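Local structure of putative isochorismatase (Burkholderia xenovorans, 3OQP) at residues A[135-140]-A[172-177]. The protein is probably a hydrolase of the isochorismatase family. Numbering follows the deposited sequence.
Sequences LAVEFL and RFAAVA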
loop_
_atom_site.group_PDB
_atom_site.type_symbol
_atom_site.label_atom_id
_atom_site.label_comp_id
_atom_site.label_asym_id
_atom_site.label_seq_id
_atom_site.Cartn_x
_atom_site.Cartn_y
_atom_site.Cartn_z
ATOM N N LEU A 135 8.827 -0.023 -12.965
ATOM C CA LEU A 135 7.728 -0.237 -13.924
ATOM C C LEU A 135 6.689 0.861 -13.762
ATOM O O LEU A 135 6.435 1.323 -12.638
ATOM C CB LEU A 135 7.061 -1.580 -13.655
ATOM C CG LEU A 135 7.840 -2.835 -13.996
ATOM C CD1 LEU A 135 7.137 -4.063 -13.422
ATOM C CD2 LEU A 135 7.878 -2.885 -15.526
ATOM N N ALA A 136 6.085 1.279 -14.881
ATOM C CA ALA A 136 4.844 2.035 -14.822
ATOM C C ALA A 136 3.738 1.060 -14.487
ATOM O O ALA A 136 3.848 -0.131 -14.835
ATOM C CB ALA A 136 4.605 2.699 -16.160
ATOM N N VAL A 137 2.695 1.521 -13.814
ATOM C CA VAL A 137 1.625 0.650 -13.393
ATOM C C VAL A 137 0.298 1.291 -13.774
ATOM O O VAL A 137 0.142 2.536 -13.723
ATOM C CB VAL A 137 1.629 0.432 -11.875
ATOM C CG1 VAL A 137 0.400 -0.435 -11.434
ATOM C CG2 VAL A 137 2.937 -0.223 -11.451
ATOM N N GLU A 138 -0.649 0.484 -14.211
ATOM C CA GLU A 138 -2.029 0.874 -14.445
ATOM C C GLU A 138 -2.905 0.016 -13.530
ATOM O O GLU A 138 -2.590 -1.155 -13.222
ATOM C CB GLU A 138 -2.393 0.642 -15.914
ATOM C CG GLU A 138 -1.526 1.499 -16.839
ATOM C CD GLU A 138 -1.669 1.196 -18.301
ATOM O OE1 GLU A 138 -1.928 0.033 -18.663
ATOM O OE2 GLU A 138 -1.453 2.139 -19.105
ATOM N N PHE A 139 -4.022 0.594 -13.072
ATOM C CA PHE A 139 -4.963 -0.101 -12.149
ATOM C C PHE A 139 -6.363 0.107 -12.673
ATOM O O PHE A 139 -6.789 1.276 -12.845
ATOM C CB PHE A 139 -4.815 0.488 -10.741
ATOM C CG PHE A 139 -5.775 -0.048 -9.720
ATOM C CD1 PHE A 139 -5.564 -1.261 -9.111
ATOM C CD2 PHE A 139 -6.883 0.686 -9.345
ATOM C CE1 PHE A 139 -6.451 -1.691 -8.167
ATOM C CE2 PHE A 139 -7.757 0.171 -8.360
ATOM C CZ PHE A 139 -7.549 -1.010 -7.822
ATOM N N LEU A 140 -7.052 -0.990 -12.994
ATOM C CA LEU A 140 -8.379 -0.939 -13.544
ATOM C C LEU A 140 -9.406 -0.953 -12.398
ATOM O O LEU A 140 -9.663 -2.013 -11.788
ATOM C CB LEU A 140 -8.609 -2.050 -14.571
ATOM C CG LEU A 140 -7.570 -2.044 -15.694
ATOM C CD1 LEU A 140 -7.943 -3.034 -16.811
ATOM C CD2 LEU A 140 -7.235 -0.638 -16.238
ATOM N N ARG A 172 -0.013 8.847 -7.122
ATOM C CA ARG A 172 1.399 8.587 -7.114
ATOM C C ARG A 172 1.839 7.283 -7.762
ATOM O O ARG A 172 2.931 7.247 -8.331
ATOM C CB ARG A 172 1.865 8.615 -5.644
ATOM C CG ARG A 172 3.333 8.239 -5.431
ATOM C CD ARG A 172 4.225 9.338 -6.055
ATOM N NE ARG A 172 5.674 9.038 -6.012
ATOM C CZ ARG A 172 6.331 8.256 -6.873
ATOM N NH1 ARG A 172 5.706 7.572 -7.839
ATOM N NH2 ARG A 172 7.645 8.120 -6.775
ATOM N N PHE A 173 1.056 6.203 -7.620
ATOM C CA PHE A 173 1.568 4.896 -7.930
ATOM C C PHE A 173 1.155 4.314 -9.284
ATOM O O PHE A 173 1.875 3.487 -9.831
ATOM C CB PHE A 173 1.159 3.903 -6.826
ATOM C CG PHE A 173 1.711 4.253 -5.471
ATOM C CD1 PHE A 173 2.955 3.836 -5.136
ATOM C CD2 PHE A 173 1.043 5.085 -4.572
ATOM C CE1 PHE A 173 3.524 4.187 -3.923
ATOM C CE2 PHE A 173 1.581 5.414 -3.371
ATOM C CZ PHE A 173 2.832 4.970 -3.046
ATOM N N ALA A 174 0.019 4.686 -9.823
ATOM C CA ALA A 174 -0.536 4.024 -10.988
ATOM C C ALA A 174 -1.419 4.982 -11.737
ATOM O O ALA A 174 -1.930 5.991 -11.165
ATOM C CB ALA A 174 -1.383 2.805 -10.548
ATOM N N ALA A 175 -1.631 4.712 -13.027
ATOM C CA ALA A 175 -2.714 5.313 -13.773
ATOM C C ALA A 175 -3.941 4.466 -13.537
ATOM O O ALA A 175 -3.994 3.296 -13.939
ATOM C CB ALA A 175 -2.407 5.347 -15.253
ATOM N N VAL A 176 -4.921 5.114 -12.884
ATOM C CA VAL A 176 -6.201 4.487 -12.517
ATOM C C VAL A 176 -7.213 4.766 -13.603
ATOM O O VAL A 176 -7.403 5.935 -13.984
ATOM C CB VAL A 176 -6.678 4.968 -11.164
ATOM C CG1 VAL A 176 -8.082 4.379 -10.792
ATOM C CG2 VAL A 176 -5.643 4.687 -10.048
ATOM N N ALA A 177 -7.845 3.751 -14.169
ATOM C CA ALA A 177 -8.744 3.931 -15.305
ATOM C C ALA A 177 -9.766 2.873 -15.357
ATOM O O ALA A 177 -9.622 1.814 -14.719
ATOM C CB ALA A 177 -7.955 3.983 -16.634
HETATM O O HOH W 1 3.028 4.019 -12.392
#
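Two neighbouring parallel strands, 136-140 and 175-177, pair here at one margin of the six-stranded parallel sheet in this isochorismatase-like alpha/beta fold. Strand 175-177 is the outermost within the chain, while strand 136-140 bonds on its other side to strand 111-115. The chain reaches the edge strand through helix 158-173, which packs on F139 and V176; helix 124-132 covers V137.

Three backbone hydrogen bonds zip the pair together. A175 N donates to V137 O at 2.9 Å, and the carbonyl of the same residue accepts from the N-H of F139, at 2.8 Å from A175 O to F139 N; A177 N then reaches F139 O. The middle donor sits 34° out of the plane of the A175 carbonyl, whereas the last bond runs nearly along the C=O axis. A water carries the connection back beyond the first bond, accepting from V137 N and donating to F173 O.

On the helix-covered face, A174 points its methyl at the partner strand: A174 CB lies 3.8 Å from V137 CG1 and also meets F139 CB. V137 holds CG1 anti to its backbone N, which sets that branch beside A174, and its side chain also touches I127, A130 and V131. The other face carries E138, L140, A175 and A177. Beyond CG the E138 side chain is extended, and both oxygens of its buried carboxylate are bonded elsewhere, by a salt bridge to R7 and a hydrogen bond to T113, so its charge is probably well compensated. L140 turns CD2 back to A177 O, at 3.7 Å.

F139 and V176 lie side by side, F139 CG and V176 CG1 each anti to their own backbone N, so that V176 CG1 meets the ring at its edge, near its plane, 4.1 Å from F139 CD2.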